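Local atomic coordinates of cystathionine gamma-synthase (Xanthomonas oryzae pv. oryzae KACC 10331, PDB entry 6LD7), a protein that probably uses pyridoxal 5'-phosphate to make cystathionine on the route to methionine. Residues C[227-230]-C[231-235]. The protein carries 1 engineered substitution. Sequence-based numbering, arbitrary orientation.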
ATOM      1  N   ALA C 227      18.860  -8.488 -26.601  1.00 31.75           N
ATOM      2  CA  ALA C 227      17.942  -7.336 -26.675  1.00 35.85           C
ATOM      3  C   ALA C 227      16.719  -7.719 -27.524  1.00 35.13           C
ATOM      4  O   ALA C 227      15.544  -7.374 -27.171  1.00 34.48           O
ATOM      5  CB  ALA C 227      18.656  -6.093 -27.226  1.00 35.74           C
ATOM      6  N   GLU C 228      16.940  -8.465 -28.560  1.00 33.17           N
ATOM      7  CA  GLU C 228      15.845  -8.779 -29.482  1.00 38.67           C
ATOM      8  C   GLU C 228      14.918  -9.800 -28.798  1.00 37.42           C
ATOM      9  O   GLU C 228      13.719  -9.592 -28.866  1.00 35.53           O
ATOM     10  CB  GLU C 228      16.420  -9.226 -30.813  1.00 43.79           C
ATOM     11  CG  GLU C 228      15.419  -9.829 -31.783  1.00 58.50           C
ATOM     12  CD  GLU C 228      16.109 -10.332 -33.062  1.00 76.84           C
ATOM     13  OE1 GLU C 228      15.542 -11.247 -33.755  1.00 77.39           O
ATOM     14  OE2 GLU C 228      17.268  -9.835 -33.353  1.00 79.13           O
ATOM     15  N   LEU C 229      15.407 -10.826 -28.112  1.00 32.48           N
ATOM     16  CA  LEU C 229      14.456 -11.731 -27.431  1.00 33.27           C
ATOM     17  C   LEU C 229      13.709 -10.948 -26.313  1.00 32.13           C
ATOM     18  O   LEU C 229      12.525 -11.255 -25.986  1.00 29.44           O
ATOM     19  CB  LEU C 229      15.223 -12.876 -26.816  1.00 36.37           C
ATOM     20  CG  LEU C 229      14.594 -14.241 -26.881  1.00 42.60           C
ATOM     21  CD1 LEU C 229      15.231 -15.158 -25.856  1.00 39.36           C
ATOM     22  CD2 LEU C 229      13.070 -14.248 -26.907  1.00 38.93           C
ATOM     23  N   HIS C 230      14.416 -10.056 -25.626  1.00 29.96           N
ATOM     24  CA  HIS C 230      13.815  -9.182 -24.576  1.00 31.61           C
ATOM     25  C   HIS C 230      12.576  -8.449 -25.128  1.00 28.25           C
ATOM     26  O   HIS C 230      11.542  -8.476 -24.466  1.00 27.06           O
ATOM     27  CB  HIS C 230      14.844  -8.239 -23.992  1.00 29.53           C
ATOM     28  CG  HIS C 230      14.252  -7.219 -23.108  1.00 28.94           C
ATOM     29  ND1 HIS C 230      13.568  -7.558 -21.949  1.00 32.06           N
ATOM     30  CD2 HIS C 230      14.140  -5.882 -23.247  1.00 30.77           C
ATOM     31  CE1 HIS C 230      13.088  -6.447 -21.400  1.00 26.27           C
ATOM     32  NE2 HIS C 230      13.460  -5.413 -22.160  1.00 27.72           N
ATOM     33  N   GLN C 231      12.678  -7.874 -26.307  1.00 30.90           N
ATOM     34  CA  GLN C 231      11.625  -7.093 -27.005  1.00 33.08           C
ATOM     35  C   GLN C 231      10.469  -8.040 -27.336  1.00 32.24           C
ATOM     36  O   GLN C 231       9.339  -7.636 -27.170  1.00 30.35           O
ATOM     37  CB  GLN C 231      12.152  -6.329 -28.239  1.00 36.15           C
ATOM     38  CG  GLN C 231      12.935  -5.050 -27.894  1.00 43.13           C
ATOM     39  CD  GLN C 231      12.306  -4.086 -26.883  1.00 51.24           C
ATOM     40  OE1 GLN C 231      12.965  -3.474 -26.044  1.00 56.81           O
ATOM     41  NE2 GLN C 231      10.999  -3.924 -26.898  1.00 53.36           N
ATOM     42  N   GLN C 232      10.737  -9.267 -27.732  1.00 29.09           N
ATOM     43  CA  GLN C 232       9.675 -10.263 -27.942  1.00 31.00           C
ATOM     44  C   GLN C 232       9.006 -10.600 -26.626  1.00 29.64           C
ATOM     45  O   GLN C 232       7.759 -10.670 -26.626  1.00 27.82           O
ATOM     46  CB  GLN C 232      10.259 -11.482 -28.619  1.00 33.91           C
ATOM     47  CG  GLN C 232      10.761 -11.158 -30.039  1.00 40.32           C
ATOM     48  CD  GLN C 232      11.431 -12.412 -30.566  1.00 45.83           C
ATOM     49  OE1 GLN C 232      10.861 -13.472 -30.471  1.00 55.91           O
ATOM     50  NE2 GLN C 232      12.701 -12.370 -30.913  1.00 56.80           N
ATOM     51  N   LEU C 233       9.739 -10.681 -25.524  1.00 26.03           N
ATOM     52  CA  LEU C 233       9.060 -10.990 -24.251  1.00 26.25           C
ATOM     53  C   LEU C 233       8.148  -9.824 -23.810  1.00 26.59           C
ATOM     54  O   LEU C 233       7.040 -10.094 -23.289  1.00 26.30           O
ATOM     55  CB  LEU C 233      10.079 -11.320 -23.183  1.00 26.89           C
ATOM     56  CG  LEU C 233      10.945 -12.564 -23.413  1.00 29.94           C
ATOM     57  CD1 LEU C 233      12.082 -12.464 -22.455  1.00 29.93           C
ATOM     58  CD2 LEU C 233      10.147 -13.827 -23.161  1.00 29.34           C
ATOM     59  N   VAL C 234       8.581  -8.585 -24.021  1.00 26.68           N
ATOM     60  CA  VAL C 234       7.799  -7.382 -23.670  1.00 26.51           C
ATOM     61  C   VAL C 234       6.498  -7.441 -24.468  1.00 28.45           C
ATOM     62  O   VAL C 234       5.438  -7.140 -23.954  1.00 27.84           O
ATOM     63  CB  VAL C 234       8.640  -6.134 -23.961  1.00 28.81           C
ATOM     64  CG1 VAL C 234       7.795  -4.837 -23.987  1.00 29.29           C
ATOM     65  CG2 VAL C 234       9.787  -5.960 -22.931  1.00 30.60           C
ATOM     66  N   TRP C 235       6.591  -7.736 -25.753  1.00 28.74           N
ATOM     67  CA  TRP C 235       5.418  -7.713 -26.639  1.00 28.61           C
ATOM     68  C   TRP C 235       4.421  -8.811 -26.192  1.00 27.58           C
ATOM     69  O   TRP C 235       3.274  -8.507 -26.010  1.00 28.38           O
ATOM     70  CB  TRP C 235       5.903  -7.895 -28.076  1.00 30.41           C
ATOM     71  CG  TRP C 235       4.785  -7.711 -29.047  1.00 31.42           C
ATOM     72  CD1 TRP C 235       4.544  -6.569 -29.777  1.00 30.17           C
ATOM     73  CD2 TRP C 235       3.767  -8.701 -29.402  1.00 29.71           C
ATOM     74  NE1 TRP C 235       3.452  -6.808 -30.596  1.00 31.38           N
ATOM     75  CE2 TRP C 235       2.943  -8.078 -30.380  1.00 32.29           C
ATOM     76  CE3 TRP C 235       3.521 -10.047 -29.066  1.00 26.66           C
ATOM     77  CZ2 TRP C 235       1.832  -8.737 -30.932  1.00 31.29           C
ATOM     78  CZ3 TRP C 235       2.421 -10.694 -29.583  1.00 29.97           C
ATOM     79  CH2 TRP C 235       1.592 -10.051 -30.524  1.00 32.11           C
TER
HETATM   80  O   HOH W   1      15.735  -4.422 -25.868  1.00 59.02           O
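Val234 lays its CG2 methyl over one face of the His230 imidazole, one helical turn back along the chain. The methyl stands 4.0 Å from the ring centroid, 27° off the ring normal, a CH-pi contact in which CE1 and NE2 are the ring atoms nearest to it. The histidine has CG anti to its own N, while CG2 of the valine sits beside the valine N, and this pair of torsions brings methyl and ring together.

Gln231 flanks the same ring. Its chain leans CG toward Ala227 O and then bends at chi2 (-48°), turning the amide toward the imidazole; one water donates both to Gln231 OE1 at 2.9 Å and to the carbonyl Ala227 O at 3.2 Å. That carbonyl also accepts the Gln231 N-H, so backbone and water share it; the same water lies in the plane of the His230 ring, at its edge. Away from the ring, Glu228 and Gln232 run side by side, with Glu228 CG 3.8 Å from Gln232 NE2 and the carboxylate and amide planes 40° apart.

Regular i to i+4 hydrogen bonds make the alpha-helical frame, from Gln231 N to Ala227 O through Val234 N to His230 O, the latter 3.0 Å long. Apolar contact between Leu229 and Leu233 is loose, CD2 to CG being 4.4 Å.

Both leucines turn to the large mixed sheet, meeting Ala224 of strand 220-224 and Leu202 of strand 202-206. Leu233, His230 and Val234 touch Val82 of strand 80-84, and Leu233 also reaches helix 87-98, so this amphipathic start of helix 227-240 packs against the sheet of the PLP-binding fold.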